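Local coordinates for unsaturated glucuronyl hydrolase (Streptococcus agalactiae, PDB 2ZZR), which hydrolyses unsaturated chondroitin, hyaluronan and heparin disaccharides, releasing the 4-deoxy-4,5-didehydro uronic acid that a lyase leaves at their non-reducing end, at residues A[171-183]-A[195-209]. Numbering follows the deposited sequence.
Sequences LIIDCLLNIQLLF and RQVAVNHFYASANNV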
ATOM      1  N   LEU A 171       1.291  -5.933 -16.298  1.00 16.08           N
ATOM      2  CA  LEU A 171       1.442  -5.106 -15.099  1.00 15.51           C
ATOM      3  C   LEU A 171       0.591  -5.690 -13.979  1.00 15.49           C
ATOM      4  O   LEU A 171      -0.354  -6.444 -14.230  1.00 15.54           O
ATOM      5  CB  LEU A 171       1.051  -3.642 -15.372  1.00 15.64           C
ATOM      6  CG  LEU A 171      -0.380  -3.275 -15.805  1.00 14.89           C
ATOM      7  CD1 LEU A 171      -1.386  -3.292 -14.644  1.00 16.32           C
ATOM      8  CD2 LEU A 171      -0.403  -1.903 -16.487  1.00 15.15           C
ATOM      9  N   ILE A 172       0.915  -5.327 -12.742  1.00 15.06           N
ATOM     10  CA  ILE A 172       0.130  -5.736 -11.585  1.00 15.47           C
ATOM     11  C   ILE A 172      -0.312  -4.457 -10.870  1.00 15.19           C
ATOM     12  O   ILE A 172       0.409  -3.461 -10.889  1.00 15.24           O
ATOM     13  CB  ILE A 172       0.937  -6.698 -10.667  1.00 15.19           C
ATOM     14  CG1 ILE A 172       1.251  -7.997 -11.438  1.00 16.04           C
ATOM     15  CG2 ILE A 172       0.180  -7.009  -9.372  1.00 16.53           C
ATOM     16  CD1 ILE A 172       2.152  -8.972 -10.701  1.00 16.08           C
ATOM     17  N   ILE A 173      -1.505  -4.476 -10.285  1.00 15.34           N
ATOM     18  CA  ILE A 173      -2.111  -3.250  -9.754  1.00 15.50           C
ATOM     19  C   ILE A 173      -1.297  -2.603  -8.626  1.00 15.58           C
ATOM     20  O   ILE A 173      -1.326  -1.373  -8.457  1.00 15.33           O
ATOM     21  CB  ILE A 173      -3.585  -3.469  -9.308  1.00 15.54           C
ATOM     22  CG1 ILE A 173      -4.267  -2.112  -9.056  1.00 15.59           C
ATOM     23  CG2 ILE A 173      -3.669  -4.435  -8.118  1.00 16.02           C
ATOM     24  CD1 ILE A 173      -5.772  -2.174  -8.926  1.00 15.68           C
ATOM     25  N   ASP A 174      -0.558  -3.416  -7.872  1.00 15.64           N
ATOM     26  CA  ASP A 174       0.242  -2.856  -6.773  1.00 15.78           C
ATOM     27  C   ASP A 174       1.382  -1.957  -7.263  1.00 15.10           C
ATOM     28  O   ASP A 174       1.970  -1.205  -6.483  1.00 15.05           O
ATOM     29  CB  ASP A 174       0.727  -3.946  -5.800  1.00 16.31           C
ATOM     30  CG  ASP A 174       1.793  -4.856  -6.389  1.00 18.37           C
ATOM     31  OD1 ASP A 174       2.335  -5.665  -5.612  1.00 22.93           O
ATOM     32  OD2 ASP A 174       2.106  -4.787  -7.599  1.00 20.65           O
ATOM     33  N   CYS A 175       1.674  -2.007  -8.563  1.00 14.52           N
ATOM     34  CA  CYS A 175       2.704  -1.139  -9.129  1.00 14.15           C
ATOM     35  C   CYS A 175       2.314   0.344  -9.025  1.00 13.87           C
ATOM     36  O   CYS A 175       3.174   1.224  -9.104  1.00 13.96           O
ATOM     37  CB  CYS A 175       3.046  -1.522 -10.573  1.00 14.30           C
ATOM     38  SG  CYS A 175       4.651  -0.881 -11.114  1.00 15.32           S
ATOM     39  N   LEU A 176       1.021   0.613  -8.840  1.00 13.49           N
ATOM     40  CA  LEU A 176       0.545   1.978  -8.569  1.00 13.67           C
ATOM     41  C   LEU A 176       1.246   2.607  -7.362  1.00 13.49           C
ATOM     42  O   LEU A 176       1.480   3.817  -7.341  1.00 13.70           O
ATOM     43  CB  LEU A 176      -0.971   2.002  -8.364  1.00 13.56           C
ATOM     44  CG  LEU A 176      -1.841   1.775  -9.612  1.00 13.84           C
ATOM     45  CD1 LEU A 176      -3.300   1.851  -9.229  1.00 14.47           C
ATOM     46  CD2 LEU A 176      -1.525   2.789 -10.706  1.00 14.50           C
ATOM     47  N   LEU A 177       1.574   1.788  -6.364  1.00 13.72           N
ATOM     48  CA  LEU A 177       2.302   2.278  -5.179  1.00 13.62           C
ATOM     49  C   LEU A 177       3.790   2.457  -5.451  1.00 13.79           C
ATOM     50  O   LEU A 177       4.473   3.221  -4.754  1.00 14.44           O
ATOM     51  CB  LEU A 177       2.119   1.328  -3.991  1.00 13.73           C
ATOM     52  CG  LEU A 177       0.928   1.480  -3.039  1.00 15.73           C
ATOM     53  CD1 LEU A 177       1.133   2.645  -2.083  1.00 16.28           C
ATOM     54  CD2 LEU A 177      -0.412   1.579  -3.786  1.00 15.56           C
ATOM     55  N   ASN A 178       4.292   1.742  -6.457  1.00 13.13           N
ATOM     56  CA  ASN A 178       5.721   1.730  -6.759  1.00 13.01           C
ATOM     57  C   ASN A 178       6.184   2.841  -7.704  1.00 12.70           C
ATOM     58  O   ASN A 178       7.367   3.173  -7.747  1.00 12.98           O
ATOM     59  CB  ASN A 178       6.127   0.342  -7.261  1.00 12.89           C
ATOM     60  CG  ASN A 178       6.106  -0.687  -6.147  1.00 13.13           C
ATOM     61  OD1 ASN A 178       7.080  -0.837  -5.416  1.00 12.86           O
ATOM     62  ND2 ASN A 178       4.984  -1.384  -5.996  1.00 13.89           N
ATOM     63  N   ILE A 179       5.247   3.444  -8.431  1.00 12.42           N
ATOM     64  CA  ILE A 179       5.595   4.570  -9.308  1.00 12.43           C
ATOM     65  C   ILE A 179       5.808   5.875  -8.518  1.00 12.12           C
ATOM     66  O   ILE A 179       6.304   6.861  -9.056  1.00 12.69           O
ATOM     67  CB  ILE A 179       4.570   4.788 -10.463  1.00 12.62           C
ATOM     68  CG1 ILE A 179       3.192   5.200  -9.932  1.00 12.38           C
ATOM     69  CG2 ILE A 179       4.484   3.532 -11.343  1.00 12.92           C
ATOM     70  CD1 ILE A 179       2.178   5.616 -11.025  1.00 12.64           C
ATOM     71  N   GLN A 180       5.446   5.877  -7.241  1.00 12.45           N
ATOM     72  CA  GLN A 180       5.671   7.067  -6.411  1.00 12.33           C
ATOM     73  C   GLN A 180       7.171   7.347  -6.318  1.00 12.87           C
ATOM     74  O   GLN A 180       7.606   8.509  -6.337  1.00 13.02           O
ATOM     75  CB  GLN A 180       5.025   6.914  -5.029  1.00 12.44           C
ATOM     76  CG  GLN A 180       3.521   6.548  -5.068  1.00 13.19           C
ATOM     77  CD  GLN A 180       2.705   7.342  -6.095  1.00 14.04           C
ATOM     78  OE1 GLN A 180       1.951   6.767  -6.887  1.00 16.39           O
ATOM     79  NE2 GLN A 180       2.841   8.656  -6.074  1.00 10.85           N
ATOM     80  N   LEU A 181       7.948   6.267  -6.270  1.00 12.52           N
ATOM     81  CA  LEU A 181       9.409   6.324  -6.319  1.00 13.13           C
ATOM     82  C   LEU A 181       9.891   7.099  -7.541  1.00 13.24           C
ATOM     83  O   LEU A 181      10.846   7.880  -7.460  1.00 13.48           O
ATOM     84  CB  LEU A 181       9.974   4.892  -6.332  1.00 12.68           C
ATOM     85  CG  LEU A 181      11.468   4.659  -6.584  1.00 12.59           C
ATOM     86  CD1 LEU A 181      12.301   5.347  -5.504  1.00 13.40           C
ATOM     87  CD2 LEU A 181      11.749   3.168  -6.623  1.00 13.25           C
ATOM     88  N   LEU A 182       9.218   6.891  -8.672  1.00 13.84           N
ATOM     89  CA  LEU A 182       9.581   7.570  -9.916  1.00 14.23           C
ATOM     90  C   LEU A 182       9.227   9.055  -9.903  1.00 14.64           C
ATOM     91  O   LEU A 182       9.996   9.875 -10.409  1.00 14.80           O
ATOM     92  CB  LEU A 182       8.964   6.869 -11.126  1.00 14.30           C
ATOM     93  CG  LEU A 182       9.349   5.395 -11.263  1.00 14.85           C
ATOM     94  CD1 LEU A 182       8.701   4.813 -12.505  1.00 16.37           C
ATOM     95  CD2 LEU A 182      10.872   5.210 -11.305  1.00 16.24           C
ATOM     96  N   PHE A 183       8.078   9.406  -9.320  1.00 14.75           N
ATOM     97  CA  PHE A 183       7.721  10.818  -9.149  1.00 15.28           C
ATOM     98  C   PHE A 183       8.737  11.529  -8.249  1.00 15.57           C
ATOM     99  O   PHE A 183       9.071  12.689  -8.497  1.00 15.86           O
ATOM    100  CB  PHE A 183       6.309  10.989  -8.585  1.00 15.22           C
ATOM    101  CG  PHE A 183       5.201  10.721  -9.589  1.00 15.45           C
ATOM    102  CD1 PHE A 183       4.211   9.784  -9.309  1.00 15.86           C
ATOM    103  CD2 PHE A 183       5.136  11.425 -10.795  1.00 15.44           C
ATOM    104  CE1 PHE A 183       3.173   9.540 -10.216  1.00 15.12           C
ATOM    105  CE2 PHE A 183       4.105  11.188 -11.711  1.00 15.25           C
ATOM    106  CZ  PHE A 183       3.121  10.241 -11.419  1.00 15.24           C
ATOM    107  N   ARG A 195       9.133  10.849 -14.769  1.00 18.92           N
ATOM    108  CA  ARG A 195       7.739  11.274 -14.718  1.00 19.03           C
ATOM    109  C   ARG A 195       6.933  10.652 -15.858  1.00 18.67           C
ATOM    110  O   ARG A 195       5.814  10.193 -15.648  1.00 18.15           O
ATOM    111  CB  ARG A 195       7.627  12.805 -14.751  1.00 18.72           C
ATOM    112  CG  ARG A 195       6.194  13.297 -14.568  1.00 20.11           C
ATOM    113  CD  ARG A 195       6.057  14.815 -14.502  1.00 20.19           C
ATOM    114  NE  ARG A 195       4.736  15.152 -13.965  1.00 24.41           N
ATOM    115  CZ  ARG A 195       3.616  15.195 -14.683  1.00 25.48           C
ATOM    116  NH1 ARG A 195       3.643  14.946 -15.990  1.00 26.49           N
ATOM    117  NH2 ARG A 195       2.462  15.492 -14.094  1.00 25.93           N
ATOM    118  N   GLN A 196       7.513  10.636 -17.059  1.00 18.86           N
ATOM    119  CA  GLN A 196       6.859  10.050 -18.230  1.00 19.45           C
ATOM    120  C   GLN A 196       6.486   8.589 -18.012  1.00 18.24           C
ATOM    121  O   GLN A 196       5.370   8.186 -18.319  1.00 18.14           O
ATOM    122  CB  GLN A 196       7.732  10.206 -19.479  1.00 19.63           C
ATOM    123  CG  GLN A 196       7.807  11.643 -19.973  1.00 22.13           C
ATOM    124  CD  GLN A 196       8.914  11.894 -20.990  1.00 22.45           C
ATOM    125  OE1 GLN A 196       9.877  11.123 -21.108  1.00 27.51           O
ATOM    126  NE2 GLN A 196       8.789  12.997 -21.721  1.00 25.68           N
ATOM    127  N   VAL A 197       7.416   7.807 -17.472  1.00 17.57           N
ATOM    128  CA  VAL A 197       7.159   6.398 -17.159  1.00 16.63           C
ATOM    129  C   VAL A 197       6.050   6.256 -16.110  1.00 16.21           C
ATOM    130  O   VAL A 197       5.132   5.443 -16.277  1.00 16.04           O
ATOM    131  CB  VAL A 197       8.449   5.678 -16.710  1.00 16.83           C
ATOM    132  CG1 VAL A 197       8.140   4.332 -16.059  1.00 17.04           C
ATOM    133  CG2 VAL A 197       9.381   5.489 -17.891  1.00 16.14           C
ATOM    134  N   ALA A 198       6.127   7.055 -15.044  1.00 15.61           N
ATOM    135  CA  ALA A 198       5.106   7.022 -13.992  1.00 15.08           C
ATOM    136  C   ALA A 198       3.714   7.345 -14.540  1.00 14.79           C
ATOM    137  O   ALA A 198       2.735   6.639 -14.267  1.00 14.09           O
ATOM    138  CB  ALA A 198       5.482   7.972 -12.852  1.00 15.56           C
ATOM    139  N   VAL A 199       3.632   8.411 -15.328  1.00 14.68           N
ATOM    140  CA  VAL A 199       2.358   8.843 -15.893  1.00 14.90           C
ATOM    141  C   VAL A 199       1.793   7.798 -16.860  1.00 14.80           C
ATOM    142  O   VAL A 199       0.616   7.432 -16.759  1.00 14.77           O
ATOM    143  CB  VAL A 199       2.500  10.224 -16.572  1.00 14.60           C
ATOM    144  CG1 VAL A 199       1.247  10.569 -17.368  1.00 15.38           C
ATOM    145  CG2 VAL A 199       2.784  11.281 -15.518  1.00 15.19           C
ATOM    146  N   ASN A 200       2.636   7.319 -17.779  1.00 15.36           N
ATOM    147  CA  ASN A 200       2.225   6.295 -18.747  1.00 15.44           C
ATOM    148  C   ASN A 200       1.740   5.050 -18.042  1.00 14.99           C
ATOM    149  O   ASN A 200       0.693   4.495 -18.397  1.00 14.77           O
ATOM    150  CB  ASN A 200       3.365   5.928 -19.698  1.00 16.23           C
ATOM    151  CG  ASN A 200       3.654   7.013 -20.716  1.00 17.12           C
ATOM    152  OD1 ASN A 200       2.927   8.002 -20.808  1.00 19.69           O
ATOM    153  ND2 ASN A 200       4.726   6.835 -21.484  1.00 18.60           N
ATOM    154  N   HIS A 201       2.503   4.621 -17.038  1.00 14.58           N
ATOM    155  CA  HIS A 201       2.122   3.451 -16.249  1.00 13.70           C
ATOM    156  C   HIS A 201       0.801   3.673 -15.539  1.00 13.22           C
ATOM    157  O   HIS A 201      -0.035   2.772 -15.484  1.00 12.73           O
ATOM    158  CB  HIS A 201       3.185   3.056 -15.225  1.00 13.72           C
ATOM    159  CG  HIS A 201       2.793   1.855 -14.427  1.00 13.90           C
ATOM    160  ND1 HIS A 201       3.134   0.575 -14.805  1.00 15.36           N
ATOM    161  CD2 HIS A 201       2.028   1.731 -13.317  1.00 14.17           C
ATOM    162  CE1 HIS A 201       2.623  -0.286 -13.944  1.00 14.73           C
ATOM    163  NE2 HIS A 201       1.944   0.390 -13.033  1.00 15.02           N
ATOM    164  N   PHE A 202       0.607   4.872 -14.991  1.00 12.70           N
ATOM    165  CA  PHE A 202      -0.652   5.156 -14.341  1.00 12.60           C
ATOM    166  C   PHE A 202      -1.841   4.953 -15.285  1.00 12.66           C
ATOM    167  O   PHE A 202      -2.791   4.258 -14.945  1.00 12.31           O
ATOM    168  CB  PHE A 202      -0.734   6.562 -13.715  1.00 12.61           C
ATOM    169  CG  PHE A 202      -2.063   6.799 -13.071  1.00 12.31           C
ATOM    170  CD1 PHE A 202      -2.303   6.360 -11.769  1.00 12.96           C
ATOM    171  CD2 PHE A 202      -3.120   7.334 -13.808  1.00 12.88           C
ATOM    172  CE1 PHE A 202      -3.562   6.506 -11.187  1.00 12.85           C
ATOM    173  CE2 PHE A 202      -4.374   7.484 -13.242  1.00 13.47           C
ATOM    174  CZ  PHE A 202      -4.602   7.065 -11.923  1.00 13.11           C
ATOM    175  N   TYR A 203      -1.784   5.560 -16.468  1.00 13.15           N
ATOM    176  CA  TYR A 203      -2.908   5.465 -17.405  1.00 13.62           C
ATOM    177  C   TYR A 203      -3.112   4.060 -17.955  1.00 13.52           C
ATOM    178  O   TYR A 203      -4.241   3.641 -18.145  1.00 13.63           O
ATOM    179  CB  TYR A 203      -2.795   6.499 -18.527  1.00 14.01           C
ATOM    180  CG  TYR A 203      -3.088   7.904 -18.048  1.00 13.95           C
ATOM    181  CD1 TYR A 203      -2.098   8.884 -18.054  1.00 14.82           C
ATOM    182  CD2 TYR A 203      -4.354   8.246 -17.560  1.00 14.80           C
ATOM    183  CE1 TYR A 203      -2.363  10.177 -17.608  1.00 14.80           C
ATOM    184  CE2 TYR A 203      -4.632   9.539 -17.107  1.00 14.74           C
ATOM    185  CZ  TYR A 203      -3.629  10.496 -17.137  1.00 15.03           C
ATOM    186  OH  TYR A 203      -3.885  11.780 -16.694  1.00 15.90           O
ATOM    187  N   ALA A 204      -2.019   3.338 -18.190  1.00 13.67           N
ATOM    188  CA  ALA A 204      -2.112   1.930 -18.599  1.00 14.02           C
ATOM    189  C   ALA A 204      -2.858   1.123 -17.536  1.00 14.29           C
ATOM    190  O   ALA A 204      -3.691   0.262 -17.853  1.00 14.82           O
ATOM    191  CB  ALA A 204      -0.725   1.357 -18.851  1.00 14.04           C
ATOM    192  N   SER A 205      -2.582   1.427 -16.271  1.00 14.07           N
ATOM    193  CA  SER A 205      -3.275   0.781 -15.168  1.00 13.93           C
ATOM    194  C   SER A 205      -4.748   1.203 -15.120  1.00 14.07           C
ATOM    195  O   SER A 205      -5.650   0.356 -15.136  1.00 14.40           O
ATOM    196  CB  SER A 205      -2.580   1.106 -13.847  1.00 13.51           C
ATOM    197  OG  SER A 205      -1.244   0.631 -13.838  1.00 14.16           O
ATOM    198  N   ALA A 206      -4.981   2.515 -15.078  1.00 14.05           N
ATOM    199  CA  ALA A 206      -6.326   3.072 -14.923  1.00 14.58           C
ATOM    200  C   ALA A 206      -7.292   2.571 -15.992  1.00 14.89           C
ATOM    201  O   ALA A 206      -8.459   2.300 -15.712  1.00 15.24           O
ATOM    202  CB  ALA A 206      -6.273   4.602 -14.944  1.00 14.73           C
ATOM    203  N   ASN A 207      -6.799   2.457 -17.220  1.00 15.62           N
ATOM    204  CA  ASN A 207      -7.669   2.113 -18.333  1.00 16.06           C
ATOM    205  C   ASN A 207      -7.920   0.622 -18.502  1.00 16.47           C
ATOM    206  O   ASN A 207      -8.811   0.220 -19.264  1.00 16.63           O
ATOM    207  CB  ASN A 207      -7.147   2.744 -19.621  1.00 16.32           C
ATOM    208  CG  ASN A 207      -7.634   4.168 -19.790  1.00 16.90           C
ATOM    209  OD1 ASN A 207      -8.816   4.448 -19.590  1.00 20.45           O
ATOM    210  ND2 ASN A 207      -6.737   5.068 -20.149  1.00 17.32           N
ATOM    211  N   ASN A 208      -7.169  -0.191 -17.761  1.00 16.27           N
ATOM    212  CA  ASN A 208      -7.164  -1.636 -17.993  1.00 16.51           C
ATOM    213  C   ASN A 208      -7.288  -2.483 -16.728  1.00 16.61           C
ATOM    214  O   ASN A 208      -8.181  -3.331 -16.634  1.00 16.55           O
ATOM    215  CB  ASN A 208      -5.929  -2.034 -18.804  1.00 16.47           C
ATOM    216  CG  ASN A 208      -5.867  -1.343 -20.157  1.00 16.71           C
ATOM    217  OD1 ASN A 208      -6.695  -1.600 -21.038  1.00 18.39           O
ATOM    218  ND2 ASN A 208      -4.894  -0.463 -20.330  1.00 16.25           N
ATOM    219  N   VAL A 209      -6.411  -2.246 -15.750  1.00 16.32           N
ATOM    220  CA  VAL A 209      -6.426  -3.054 -14.525  1.00 16.36           C
ATOM    221  C   VAL A 209      -7.601  -2.679 -13.614  1.00 16.41           C
ATOM    222  O   VAL A 209      -8.022  -3.474 -12.767  1.00 16.80           O
ATOM    223  CB  VAL A 209      -5.046  -3.038 -13.799  1.00 16.31           C
ATOM    224  CG1 VAL A 209      -4.915  -1.835 -12.857  1.00 16.28           C
ATOM    225  CG2 VAL A 209      -4.812  -4.354 -13.047  1.00 15.90           C
TER
HETATM  226  O   HOH W   1      -0.209  -0.746 -11.622  1.00 13.69           O
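The H201 imidazole reaches from helix 192-209 towards C175 and I179, which both come to the same side of its plane. C175 SG, nearest CE1, sits 3.9 Å from the ring centroid and 35° off its normal, an oblique sulfur-aromatic contact, while I179 CG2 approaches CD2 of H201 at 3.6 Å. CG anti to the backbone N (chi1 -180°) carries the ring towards segment 171-183; ND1 is hydrogen-bonded to I157 N, and NE2 to a water at 2.8 Å. That water donates to I172 O and to S205 OG, so it bridges the two segments. S205 OG in turn donates to H201 O, opposite S205 N across the carbonyl plane. In the alpha-barrel of glycosyl hydrolase family 88, this contact packs helix 192-209 against the end of strand 170-172, the type I turn I172-C175 and helices 175-178 and 180-189; the turn carries D174, the likely proton donor, whose CB points away from helix 192-209. At the far end A198 CB makes a CH-pi contact over one face of the F183 ring, 3.7 Å from the centroid, and R195 CG and V199 CG2 meet the ring edge. At the other end, V209 CB lies 3.8 Å from L171 CD1.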